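Local coordinates for uncharacterized protein (Legionella longbeachae NSW150, PDB 4JZA), which is a phosphoinositide phosphatase, probably removing the 3-phosphate from phosphatidylinositol 3-phosphate of host membranes, at residues Y63-K68 and L72-L77; K78-E83 and I110-L115; A349-H354 and M403-N408; L411-T416 and S533-I538. All blocks are in the same frame, centred on the assembly; numbering follows the deposited sequence.

Interaction 1: Y63-K68 and L72-L77; sequences YPFSAK and LTKQTL
F65 and K74 make a small, mainly apolar contact across the loop that joins helix 41-62 to helix 74-87, towards the surface of the helical region. The ring of F65 meets the lysine with its edge rather than its face: F65 CZ lies 4.0 Å from K74 CG, and F65 CE1 comes within 4.1 Å of K74 CE. The methylene chain of K74 therefore runs past the rim of the ring. A chi1 of 57° sets F65 CG between its own N and carbonyl carbon, turning the ring from the loop towards the start of the helix. Next to the lysine, L72 O stands 4.4 Å from F65 CE2, also at the edge. Elsewhere the F65 ring meets W117 edge-to-face. T73 caps the N-terminal end of the helix on which K74 rides: its OG1 accepts from T76 N at 2.9 Å with an N-H...O angle of 162°, and L77 N follows with a bond to T73 O. Helix 676-702 covers another flank, where L72 touches L681 and V682. The arrangement is that of a helix-loop-helix connection in which a threonine N-cap starts the second helix.

Interaction 2: K78-E83 and I110-L115; sequences KAYVDE and IELIAL
Chi1 near 180° in both Y80 (174°) and L112 (178°) sets each CG opposite its backbone N, and the two side chains pass one another running opposite ways, from helix 74-87 and helix 95-116. One methyl carries the contact. L112 CD2 arrives at the edge of the Y80 ring, in its plane, 3.6 Å from Y80 CD2 and 4.1 Å from Y80 CE2. On the next residue of the same helix, V81 CG2 lies 3.6 Å from L112 CD2; this branch lies beside the V81 backbone N, on the side facing the leucine. The methyl sits in the angle between the Y80 ring edge and the V81 branch, both presented by helix 74-87. A polar bridge accompanies the apolar pairing: Y80 OH donates to a water at 2.7 Å, and that water donates to E111 OE1 at 3.0 Å, so the phenol and the carboxylate are joined without touching. The other carboxylate oxygen, E111 OE2, accepts from L672 N. Around the seam, K78 forms a salt bridge with D61, and D82 OD1 is hydrogen-bonded to Y57 OH and H53 NE2. F56 of helix 41-62 packs against V81 and L112, and L681 of helix 676-702 against Y80 and L112. Four helices thus meet around L112 as a helical bundle, three of them from the chain region between strands 31-35 and 144-150 of the mixed sheet.

Interaction 3: A349-H354 and M403-N408; sequences ANYAAH and MEYSKN
Y351 and E404 form the close part of this contact, which is polar at its centre. Chi1 of -180° sets the Y351 ring opposite the backbone N and extends the phenol to the turn. There Y351 OH donates to E404 OE2 at 2.9 Å, reaching that oxygen on its anti side and only 17° out of the carboxylate plane. The carboxylate lies at the edge of the tyrosine ring, the two planes being 29° apart, and E404 OE2 is 3.3 Å from Y351 CE2. Its other oxygen, E404 OE1, forms a salt bridge with K401, which sets the group from two sides. The looser part lies with exposed Y405: Y405 CD2 comes no nearer than 4.1 Å to Y351 OH, and a water links backbone and phenol. This water donates to Y351 OH at 3.1 Å and accepts from Y405 N at 3.0 Å. M403 to S406 form a type I beta turn, closed by the S406 N bond to M403 O. Placed between helix 388-402 and strand 412-416, the turn sets selenomethionine M403 against H545 and Y547 of strand 545-549, while Y351 directly precedes strand 352-359 and Y405 meets the ring of Y373 on strand 365-374.

Interaction 4: L411-T416 and S533-I538; sequences LAILQT and SLEQLI
Q415 reaches from its strand to E535 and Q536 on the helix and grips both with one amide. Starting at the root, Q415 CB lies 3.9 Å from Q536 NE2, and Q415 CG passes 3.6 Å from E535 OE1. With chi1 at -164°, CG lies opposite the backbone N and the chain continues extended, bringing Q415 CD within 3.4 Å of Q536 NE2. At the tip, Q415 OE1 accepts from Q536 NE2 at 2.8 Å, the donor standing above the carbonyl plane, 68° out of it. Q415 NE2 donates to E535 OE1 at 2.8 Å and nearly straight, with the acceptor close to the plane of the Q415 amide. It also bonds S532 O, so both ends of the amide are used and its rotation is fixed. E535 OE1 is also hydrogen-bonded to H466 NE2, E535 OE2 to Y508 OH, and Q536 OE1 to S546 OG. Beside this polar network, I413 CD1 rests 4.2 Å from E535 CB. Strand 412-416 and helix segment 533-538 run nearly antiparallel (163°), their axes approaching to 9.8 Å; helices 482-492, 501-513 and 556-574 pack on helix 524-542, which leads into strand 545-549, the parallel neighbour of 412-416 in the mixed sheet.

Read from the N terminus, the four contacts come in series, each closing before the next opens, so none nest or cross. Interaction 1 closes the short loop from helix 41-62 to helix 74-87, and interaction 2 ties that second helix to helix 95-116; they touch through L77 and L112. About 40 Å away, centre to centre from interaction 2 and on the other side of the chain's centre, interaction 3 bridges 48 residues between the start of strand 352-359 and the turn after helix 388-402. Interaction 4 closes the longest loop, 116 residues, back to strand 412-416. M403 packs on I413 and A412, joining interactions 3 and 4 at the same mixed sheet.

Interaction 1: Y63-K68 and L72-L77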
loop_
_atom_site.group_PDB
_atom_site.type_symbol
_atom_site.label_atom_id
_atom_site.label_comp_id
_atom_site.label_asym_id
_atom_site.label_seq_id
_atom_site.Cartn_x
_atom_site.Cartn_y
_atom_site.Cartn_z
ATOM N N TYR A 63 -15.378 4.125 4.551
ATOM C CA TYR A 63 -15.684 2.744 4.847
ATOM C C TYR A 63 -16.681 2.646 6.031
ATOM O O TYR A 63 -16.350 2.994 7.168
ATOM C CB TYR A 63 -14.378 1.942 5.030
ATOM C CG TYR A 63 -14.524 0.429 5.030
ATOM C CD1 TYR A 63 -15.350 -0.221 4.114
ATOM C CD2 TYR A 63 -13.820 -0.368 5.945
ATOM C CE1 TYR A 63 -15.509 -1.605 4.129
ATOM C CE2 TYR A 63 -13.971 -1.775 5.970
ATOM C CZ TYR A 63 -14.820 -2.381 5.055
ATOM O OH TYR A 63 -15.011 -3.747 5.012
ATOM N N PRO A 64 -17.927 2.178 5.746
ATOM C CA PRO A 64 -18.894 1.964 6.827
ATOM C C PRO A 64 -18.481 0.897 7.836
ATOM O O PRO A 64 -18.059 -0.202 7.450
ATOM C CB PRO A 64 -20.150 1.474 6.084
ATOM C CG PRO A 64 -19.623 0.825 4.855
ATOM C CD PRO A 64 -18.504 1.752 4.449
ATOM N N PHE A 65 -18.635 1.221 9.116
ATOM C CA PHE A 65 -18.540 0.248 10.196
ATOM C C PHE A 65 -19.942 0.034 10.720
ATOM O O PHE A 65 -20.668 0.997 10.925
ATOM C CB PHE A 65 -17.623 0.742 11.305
ATOM C CG PHE A 65 -18.018 2.063 11.896
ATOM C CD1 PHE A 65 -17.745 3.253 11.235
ATOM C CD2 PHE A 65 -18.595 2.119 13.137
ATOM C CE1 PHE A 65 -18.082 4.472 11.797
ATOM C CE2 PHE A 65 -18.919 3.333 13.712
ATOM C CZ PHE A 65 -18.669 4.512 13.041
ATOM N N SER A 66 -20.318 -1.223 10.931
ATOM C CA SER A 66 -21.552 -1.565 11.645
ATOM C C SER A 66 -21.727 -0.782 12.989
ATOM O O SER A 66 -20.762 -0.592 13.755
ATOM C CB SER A 66 -21.554 -3.074 11.901
ATOM O OG SER A 66 -22.679 -3.445 12.655
ATOM N N ALA A 67 -22.957 -0.323 13.260
ATOM C CA ALA A 67 -23.278 0.453 14.505
ATOM C C ALA A 67 -23.347 -0.447 15.741
ATOM O O ALA A 67 -23.293 0.015 16.875
ATOM C CB ALA A 67 -24.590 1.211 14.349
ATOM N N LYS A 68 -23.451 -1.739 15.479
ATOM C CA LYS A 68 -23.363 -2.777 16.482
ATOM C C LYS A 68 -21.956 -3.055 17.005
ATOM O O LYS A 68 -21.807 -3.759 17.992
ATOM C CB LYS A 68 -23.858 -4.090 15.884
ATOM C CG LYS A 68 -25.273 -4.075 15.318
ATOM C CD LYS A 68 -26.233 -4.809 16.233
ATOM C CE LYS A 68 -27.423 -5.356 15.459
ATOM N NZ LYS A 68 -28.658 -5.183 16.263
ATOM N N LEU A 72 -19.448 4.073 20.035
ATOM C CA LEU A 72 -18.663 5.261 19.894
ATOM C C LEU A 72 -19.042 5.940 18.583
ATOM O O LEU A 72 -19.382 5.279 17.594
ATOM C CB LEU A 72 -17.193 4.900 19.927
ATOM C CG LEU A 72 -16.605 4.275 21.194
ATOM C CD1 LEU A 72 -15.128 3.960 20.975
ATOM C CD2 LEU A 72 -16.726 5.219 22.376
ATOM N N THR A 73 -18.979 7.264 18.578
ATOM C CA THR A 73 -19.363 8.062 17.424
ATOM C C THR A 73 -18.105 8.393 16.639
ATOM O O THR A 73 -16.961 8.427 17.177
ATOM C CB THR A 73 -19.975 9.411 17.850
ATOM O OG1 THR A 73 -19.008 10.182 18.593
ATOM C CG2 THR A 73 -21.187 9.195 18.746
ATOM N N LYS A 74 -18.325 8.682 15.365
ATOM C CA LYS A 74 -17.304 9.225 14.524
ATOM C C LYS A 74 -16.644 10.426 15.197
ATOM O O LYS A 74 -15.424 10.570 15.211
ATOM C CB LYS A 74 -17.896 9.632 13.190
ATOM C CG LYS A 74 -18.332 8.450 12.333
ATOM C CD LYS A 74 -18.744 8.926 10.950
ATOM C CE LYS A 74 -19.688 7.933 10.285
ATOM N NZ LYS A 74 -19.503 7.917 8.806
ATOM N N GLN A 75 -17.441 11.282 15.784
ATOM C CA GLN A 75 -16.850 12.449 16.350
ATOM C C GLN A 75 -15.882 12.087 17.519
ATOM O O GLN A 75 -14.775 12.619 17.634
ATOM C CB GLN A 75 -17.970 13.406 16.671
ATOM C CG GLN A 75 -17.680 14.444 17.707
ATOM C CD GLN A 75 -18.962 14.883 18.424
ATOM O OE1 GLN A 75 -20.038 14.224 18.354
ATOM N NE2 GLN A 75 -18.848 15.994 19.147
ATOM N N THR A 76 -16.243 11.127 18.356
ATOM C CA THR A 76 -15.327 10.722 19.403
ATOM C C THR A 76 -14.030 10.131 18.821
ATOM O O THR A 76 -12.957 10.462 19.319
ATOM C CB THR A 76 -15.955 9.708 20.350
ATOM O OG1 THR A 76 -17.030 10.311 21.101
ATOM C CG2 THR A 76 -14.902 9.186 21.316
ATOM N N LEU A 77 -14.117 9.274 17.795
ATOM C CA LEU A 77 -12.912 8.720 17.179
ATOM C C LEU A 77 -11.982 9.757 16.607
ATOM O O LEU A 77 -10.771 9.771 16.861
ATOM C CB LEU A 77 -13.273 7.775 16.057
ATOM C CG LEU A 77 -14.100 6.579 16.552
ATOM C CD1 LEU A 77 -14.163 5.436 15.555
ATOM C CD2 LEU A 77 -13.582 6.044 17.870
#

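Interaction 2: K78-E83 and I110-L115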
loop_
_atom_site.group_PDB
_atom_site.type_symbol
_atom_site.label_atom_id
_atom_site.label_comp_id
_atom_site.label_asym_id
_atom_site.label_seq_id
_atom_site.Cartn_x
_atom_site.Cartn_y
_atom_site.Cartn_z
ATOM N N LYS A 78 -12.538 10.664 15.841
ATOM C CA LYS A 78 -11.742 11.700 15.230
ATOM C C LYS A 78 -11.121 12.587 16.285
ATOM O O LYS A 78 -10.009 13.039 16.140
ATOM C CB LYS A 78 -12.601 12.539 14.297
ATOM C CG LYS A 78 -12.980 11.852 13.012
ATOM C CD LYS A 78 -14.027 12.677 12.286
ATOM C CE LYS A 78 -14.185 12.131 10.880
ATOM N NZ LYS A 78 -15.247 12.784 10.066
ATOM N N ALA A 79 -11.832 12.897 17.337
ATOM C CA ALA A 79 -11.199 13.713 18.359
ATOM C C ALA A 79 -10.006 12.935 18.959
ATOM O O ALA A 79 -8.945 13.532 19.186
ATOM C CB ALA A 79 -12.191 14.154 19.429
ATOM N N TYR A 80 -10.158 11.626 19.173
ATOM C CA TYR A 80 -9.074 10.818 19.777
ATOM C C TYR A 80 -7.850 10.769 18.881
ATOM O O TYR A 80 -6.726 10.965 19.287
ATOM C CB TYR A 80 -9.541 9.381 20.096
ATOM C CG TYR A 80 -8.440 8.458 20.574
ATOM C CD1 TYR A 80 -7.844 8.637 21.804
ATOM C CD2 TYR A 80 -8.011 7.392 19.789
ATOM C CE1 TYR A 80 -6.840 7.796 22.243
ATOM C CE2 TYR A 80 -7.008 6.537 20.214
ATOM C CZ TYR A 80 -6.416 6.750 21.443
ATOM O OH TYR A 80 -5.388 5.925 21.884
ATOM N N VAL A 81 -8.093 10.545 17.629
ATOM C CA VAL A 81 -7.040 10.571 16.644
ATOM C C VAL A 81 -6.372 11.894 16.496
ATOM O O VAL A 81 -5.173 11.937 16.365
ATOM C CB VAL A 81 -7.623 10.096 15.346
ATOM C CG1 VAL A 81 -6.776 10.497 14.192
ATOM C CG2 VAL A 81 -7.696 8.603 15.480
ATOM N N ASP A 82 -7.133 12.971 16.549
ATOM C CA ASP A 82 -6.556 14.304 16.635
ATOM C C ASP A 82 -5.678 14.519 17.853
ATOM O O ASP A 82 -4.647 15.219 17.742
ATOM C CB ASP A 82 -7.631 15.391 16.587
ATOM C CG ASP A 82 -8.304 15.510 15.205
ATOM O OD1 ASP A 82 -7.856 14.933 14.211
ATOM O OD2 ASP A 82 -9.289 16.207 15.071
ATOM N N GLU A 83 -6.031 13.940 19.003
ATOM C CA GLU A 83 -5.195 14.146 20.177
ATOM C C GLU A 83 -3.923 13.354 20.021
ATOM O O GLU A 83 -2.863 13.847 20.419
ATOM C CB GLU A 83 -5.888 13.825 21.506
ATOM C CG GLU A 83 -6.802 14.957 21.984
ATOM C CD GLU A 83 -7.455 14.695 23.360
ATOM O OE1 GLU A 83 -6.662 14.463 24.321
ATOM O OE2 GLU A 83 -8.734 14.730 23.481
ATOM N N ILE A 110 -4.073 1.791 14.637
ATOM C CA ILE A 110 -4.380 0.426 14.209
ATOM C C ILE A 110 -5.349 -0.204 15.206
ATOM O O ILE A 110 -6.272 -0.932 14.846
ATOM C CB ILE A 110 -3.051 -0.357 14.106
ATOM C CG1 ILE A 110 -2.319 0.100 12.881
ATOM C CG2 ILE A 110 -3.218 -1.867 14.000
ATOM C CD1 ILE A 110 -0.836 -0.042 13.095
ATOM N N GLU A 111 -5.124 0.096 16.478
ATOM C CA GLU A 111 -5.848 -0.555 17.537
ATOM C C GLU A 111 -7.283 0.037 17.561
ATOM O O GLU A 111 -8.275 -0.689 17.657
ATOM C CB GLU A 111 -5.011 -0.462 18.839
ATOM C CG GLU A 111 -5.676 0.084 20.073
ATOM C CD GLU A 111 -4.762 0.174 21.318
ATOM O OE1 GLU A 111 -3.934 1.152 21.421
ATOM O OE2 GLU A 111 -4.964 -0.709 22.230
ATOM N N LEU A 112 -7.374 1.356 17.435
ATOM C CA LEU A 112 -8.647 2.037 17.300
ATOM C C LEU A 112 -9.446 1.522 16.107
ATOM O O LEU A 112 -10.648 1.342 16.191
ATOM C CB LEU A 112 -8.405 3.525 17.160
ATOM C CG LEU A 112 -9.656 4.319 16.967
ATOM C CD1 LEU A 112 -10.531 4.023 18.166
ATOM C CD2 LEU A 112 -9.367 5.776 16.931
ATOM N N ILE A 113 -8.767 1.264 14.998
ATOM C CA ILE A 113 -9.391 0.645 13.833
ATOM C C ILE A 113 -9.847 -0.783 14.113
ATOM O O ILE A 113 -10.964 -1.143 13.806
ATOM C CB ILE A 113 -8.455 0.689 12.628
ATOM C CG1 ILE A 113 -8.284 2.140 12.180
ATOM C CG2 ILE A 113 -8.982 -0.154 11.474
ATOM C CD1 ILE A 113 -7.081 2.345 11.290
ATOM N N ALA A 114 -9.024 -1.600 14.745
ATOM C CA ALA A 114 -9.464 -2.964 15.014
ATOM C C ALA A 114 -10.709 -2.992 15.904
ATOM O O ALA A 114 -11.594 -3.835 15.711
ATOM C CB ALA A 114 -8.361 -3.752 15.658
ATOM N N LEU A 115 -10.733 -2.113 16.909
ATOM C CA LEU A 115 -11.880 -1.894 17.800
ATOM C C LEU A 115 -13.115 -1.397 17.063
ATOM O O LEU A 115 -14.129 -2.077 17.046
ATOM C CB LEU A 115 -11.560 -0.850 18.849
ATOM C CG LEU A 115 -12.749 -0.485 19.764
ATOM C CD1 LEU A 115 -13.257 -1.728 20.483
ATOM C CD2 LEU A 115 -12.356 0.571 20.774
HETATM O O HOH W 1 -5.499 3.566 20.585
#

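Interaction 3: A349-H354 and M403-N408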
loop_
_atom_site.group_PDB
_atom_site.type_symbol
_atom_site.label_atom_id
_atom_site.label_comp_id
_atom_site.label_asym_id
_atom_site.label_seq_id
_atom_site.Cartn_x
_atom_site.Cartn_y
_atom_site.Cartn_z
ATOM N N ALA A 349 1.673 2.631 -11.773
ATOM C CA ALA A 349 1.903 3.308 -10.527
ATOM C C ALA A 349 3.209 3.968 -10.598
ATOM O O ALA A 349 4.109 3.506 -11.309
ATOM C CB ALA A 349 1.893 2.342 -9.365
ATOM N N ASN A 350 3.312 5.052 -9.839
ATOM C CA ASN A 350 4.540 5.801 -9.714
ATOM C C ASN A 350 5.087 6.123 -11.084
ATOM O O ASN A 350 6.293 6.017 -11.299
ATOM C CB ASN A 350 5.556 5.009 -8.870
ATOM C CG ASN A 350 6.705 5.869 -8.353
ATOM O OD1 ASN A 350 6.670 7.122 -8.359
ATOM N ND2 ASN A 350 7.741 5.201 -7.894
ATOM N N TYR A 351 4.195 6.536 -11.997
ATOM C CA TYR A 351 4.519 6.731 -13.395
ATOM C C TYR A 351 4.975 8.148 -13.644
ATOM O O TYR A 351 4.275 9.090 -13.322
ATOM C CB TYR A 351 3.310 6.412 -14.250
ATOM C CG TYR A 351 3.477 6.564 -15.774
ATOM C CD1 TYR A 351 4.558 5.975 -16.460
ATOM C CD2 TYR A 351 2.511 7.236 -16.536
ATOM C CE1 TYR A 351 4.676 6.058 -17.840
ATOM C CE2 TYR A 351 2.623 7.321 -17.919
ATOM C CZ TYR A 351 3.703 6.739 -18.577
ATOM O OH TYR A 351 3.814 6.881 -19.965
ATOM N N ALA A 352 6.148 8.302 -14.242
ATOM C CA ALA A 352 6.750 9.631 -14.345
ATOM C C ALA A 352 7.779 9.612 -15.410
ATOM O O ALA A 352 8.216 8.516 -15.838
ATOM C CB ALA A 352 7.384 10.043 -13.033
ATOM N N ALA A 353 8.184 10.818 -15.820
ATOM C CA ALA A 353 9.279 10.960 -16.747
ATOM C C ALA A 353 10.399 11.739 -16.107
ATOM O O ALA A 353 10.185 12.856 -15.648
ATOM C CB ALA A 353 8.816 11.670 -17.996
ATOM N N HIS A 354 11.597 11.150 -16.133
ATOM C CA HIS A 354 12.789 11.701 -15.498
ATOM C C HIS A 354 13.643 12.294 -16.569
ATOM O O HIS A 354 13.897 11.639 -17.583
ATOM C CB HIS A 354 13.625 10.623 -14.732
ATOM C CG HIS A 354 14.810 11.201 -14.028
ATOM N ND1 HIS A 354 16.083 11.123 -14.544
ATOM C CD2 HIS A 354 14.904 11.949 -12.903
ATOM C CE1 HIS A 354 16.913 11.791 -13.764
ATOM N NE2 HIS A 354 16.226 12.294 -12.752
HETATM N N MSE A 403 4.490 2.422 -22.905
HETATM C CA MSE A 403 5.048 2.609 -24.231
HETATM C C MSE A 403 4.391 3.774 -24.941
HETATM O O MSE A 403 4.703 4.051 -26.104
HETATM C CB MSE A 403 4.827 1.325 -25.006
HETATM C CG MSE A 403 5.561 0.158 -24.368
HETATM SE SE MSE A 403 7.492 0.351 -24.675
HETATM C CE MSE A 403 8.224 -0.160 -22.938
ATOM N N GLU A 404 3.512 4.512 -24.275
ATOM C CA GLU A 404 2.732 5.510 -24.998
ATOM C C GLU A 404 3.617 6.541 -25.721
ATOM O O GLU A 404 3.221 7.004 -26.743
ATOM C CB GLU A 404 1.638 6.176 -24.122
ATOM C CG GLU A 404 2.117 7.247 -23.125
ATOM C CD GLU A 404 1.037 7.701 -22.121
ATOM O OE1 GLU A 404 -0.143 7.816 -22.528
ATOM O OE2 GLU A 404 1.355 7.981 -20.928
ATOM N N TYR A 405 4.807 6.891 -25.216
ATOM C CA TYR A 405 5.622 7.968 -25.830
ATOM C C TYR A 405 6.682 7.439 -26.755
ATOM O O TYR A 405 7.420 8.200 -27.392
ATOM C CB TYR A 405 6.233 8.877 -24.794
ATOM C CG TYR A 405 5.246 9.837 -24.220
ATOM C CD1 TYR A 405 4.870 10.990 -24.910
ATOM C CD2 TYR A 405 4.665 9.604 -22.954
ATOM C CE1 TYR A 405 3.943 11.896 -24.370
ATOM C CE2 TYR A 405 3.739 10.503 -22.398
ATOM C CZ TYR A 405 3.389 11.648 -23.116
ATOM O OH TYR A 405 2.487 12.511 -22.585
ATOM N N SER A 406 6.724 6.130 -26.883
ATOM C CA SER A 406 7.467 5.529 -27.960
ATOM C C SER A 406 6.704 5.732 -29.270
ATOM O O SER A 406 5.531 6.150 -29.259
ATOM C CB SER A 406 7.615 4.037 -27.703
ATOM O OG SER A 406 6.390 3.356 -27.818
ATOM N N LYS A 407 7.388 5.463 -30.389
ATOM C CA LYS A 407 6.733 5.311 -31.703
ATOM C C LYS A 407 6.975 3.855 -32.101
ATOM O O LYS A 407 8.002 3.268 -31.736
ATOM C CB LYS A 407 7.267 6.286 -32.750
ATOM C CG LYS A 407 7.282 7.772 -32.364
ATOM C CD LYS A 407 8.198 8.037 -31.156
ATOM C CE LYS A 407 8.949 9.365 -31.190
ATOM N NZ LYS A 407 8.099 10.493 -30.725
ATOM N N ASN A 408 6.014 3.261 -32.808
ATOM C CA ASN A 408 5.983 1.791 -33.008
ATOM C C ASN A 408 7.064 1.242 -33.948
ATOM O O ASN A 408 7.247 0.018 -34.038
ATOM C CB ASN A 408 4.599 1.339 -33.481
ATOM C CG ASN A 408 3.636 1.139 -32.334
ATOM O OD1 ASN A 408 4.026 1.158 -31.170
ATOM N ND2 ASN A 408 2.362 0.955 -32.656
HETATM O O HOH W 2 5.694 6.309 -22.395
#

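Interaction 4: L411-T416 and S533-I538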
loop_
_atom_site.group_PDB
_atom_site.type_symbol
_atom_site.label_atom_id
_atom_site.label_comp_id
_atom_site.label_asym_id
_atom_site.label_seq_id
_atom_site.Cartn_x
_atom_site.Cartn_y
_atom_site.Cartn_z
ATOM N N LEU A 411 13.117 2.173 -31.692
ATOM C CA LEU A 411 13.564 1.244 -30.669
ATOM C C LEU A 411 13.029 1.603 -29.307
ATOM O O LEU A 411 12.832 2.796 -28.979
ATOM C CB LEU A 411 15.067 1.271 -30.546
ATOM C CG LEU A 411 15.858 0.225 -31.283
ATOM C CD1 LEU A 411 17.234 0.246 -30.622
ATOM C CD2 LEU A 411 15.201 -1.148 -31.194
ATOM N N ALA A 412 12.829 0.569 -28.501
ATOM C CA ALA A 412 12.200 0.754 -27.203
ATOM C C ALA A 412 12.719 -0.274 -26.270
ATOM O O ALA A 412 12.692 -1.469 -26.584
ATOM C CB ALA A 412 10.712 0.595 -27.325
ATOM N N ILE A 413 13.142 0.167 -25.092
ATOM C CA ILE A 413 13.639 -0.774 -24.095
ATOM C C ILE A 413 12.696 -0.878 -22.921
ATOM O O ILE A 413 12.071 0.113 -22.519
ATOM C CB ILE A 413 15.039 -0.398 -23.630
ATOM C CG1 ILE A 413 15.626 -1.540 -22.803
ATOM C CG2 ILE A 413 15.047 0.922 -22.865
ATOM C CD1 ILE A 413 17.128 -1.468 -22.730
ATOM N N LEU A 414 12.548 -2.102 -22.417
ATOM C CA LEU A 414 11.898 -2.375 -21.116
ATOM C C LEU A 414 12.944 -2.923 -20.164
ATOM O O LEU A 414 13.222 -4.124 -20.122
ATOM C CB LEU A 414 10.775 -3.393 -21.273
ATOM C CG LEU A 414 9.679 -3.502 -20.216
ATOM C CD1 LEU A 414 8.635 -4.551 -20.590
ATOM C CD2 LEU A 414 10.289 -3.804 -18.871
ATOM N N GLN A 415 13.569 -2.024 -19.422
ATOM C CA GLN A 415 14.664 -2.399 -18.553
ATOM C C GLN A 415 14.171 -2.611 -17.135
ATOM O O GLN A 415 13.733 -1.681 -16.485
ATOM C CB GLN A 415 15.733 -1.318 -18.574
ATOM C CG GLN A 415 17.071 -1.760 -18.028
ATOM C CD GLN A 415 17.993 -0.599 -17.781
ATOM O OE1 GLN A 415 17.652 0.330 -17.062
ATOM N NE2 GLN A 415 19.168 -0.645 -18.375
ATOM N N THR A 416 14.237 -3.846 -16.663
ATOM C CA THR A 416 13.753 -4.157 -15.336
ATOM C C THR A 416 14.893 -4.484 -14.398
ATOM O O THR A 416 15.817 -5.203 -14.747
ATOM C CB THR A 416 12.768 -5.333 -15.346
ATOM O OG1 THR A 416 13.447 -6.521 -15.748
ATOM C CG2 THR A 416 11.633 -5.062 -16.293
ATOM N N SER A 533 23.163 1.499 -16.936
ATOM C CA SER A 533 23.320 2.867 -17.438
ATOM C C SER A 533 23.685 2.851 -18.902
ATOM O O SER A 533 23.189 3.680 -19.660
ATOM C CB SER A 533 24.360 3.671 -16.644
ATOM O OG SER A 533 23.860 4.146 -15.405
ATOM N N LEU A 534 24.542 1.917 -19.314
ATOM C CA LEU A 534 25.016 1.888 -20.726
ATOM C C LEU A 534 23.859 1.526 -21.671
ATOM O O LEU A 534 23.644 2.218 -22.634
ATOM C CB LEU A 534 26.234 0.961 -20.914
ATOM C CG LEU A 534 27.516 1.520 -20.281
ATOM C CD1 LEU A 534 28.568 0.442 -20.212
ATOM C CD2 LEU A 534 28.075 2.738 -20.995
ATOM N N GLU A 535 23.071 0.511 -21.323
ATOM C CA GLU A 535 21.861 0.203 -22.037
ATOM C C GLU A 535 21.008 1.437 -22.235
ATOM O O GLU A 535 20.487 1.633 -23.330
ATOM C CB GLU A 535 21.047 -0.832 -21.303
ATOM C CG GLU A 535 21.719 -2.181 -21.280
ATOM C CD GLU A 535 20.991 -3.224 -20.428
ATOM O OE1 GLU A 535 19.882 -2.974 -19.852
ATOM O OE2 GLU A 535 21.568 -4.329 -20.337
ATOM N N GLN A 536 20.859 2.270 -21.204
ATOM C CA GLN A 536 19.998 3.454 -21.333
ATOM C C GLN A 536 20.675 4.454 -22.205
ATOM O O GLN A 536 20.020 5.155 -22.958
ATOM C CB GLN A 536 19.699 4.138 -20.008
ATOM C CG GLN A 536 18.906 3.303 -19.040
ATOM C CD GLN A 536 17.458 3.297 -19.325
ATOM O OE1 GLN A 536 16.991 4.038 -20.187
ATOM N NE2 GLN A 536 16.714 2.450 -18.605
ATOM N N LEU A 537 21.982 4.569 -22.072
ATOM C CA LEU A 537 22.712 5.560 -22.855
ATOM C C LEU A 537 22.714 5.150 -24.328
ATOM O O LEU A 537 22.588 5.990 -25.210
ATOM C CB LEU A 537 24.122 5.734 -22.327
ATOM C CG LEU A 537 24.216 6.537 -21.010
ATOM C CD1 LEU A 537 25.633 6.410 -20.492
ATOM C CD2 LEU A 537 23.820 8.024 -21.068
ATOM N N ILE A 538 22.801 3.855 -24.590
ATOM C CA ILE A 538 22.694 3.358 -25.935
ATOM C C ILE A 538 21.361 3.728 -26.550
ATOM O O ILE A 538 21.322 4.358 -27.603
ATOM C CB ILE A 538 22.946 1.841 -25.982
ATOM C CG1 ILE A 538 24.440 1.576 -25.748
ATOM C CG2 ILE A 538 22.571 1.246 -27.332
ATOM C CD1 ILE A 538 24.742 0.173 -25.235
#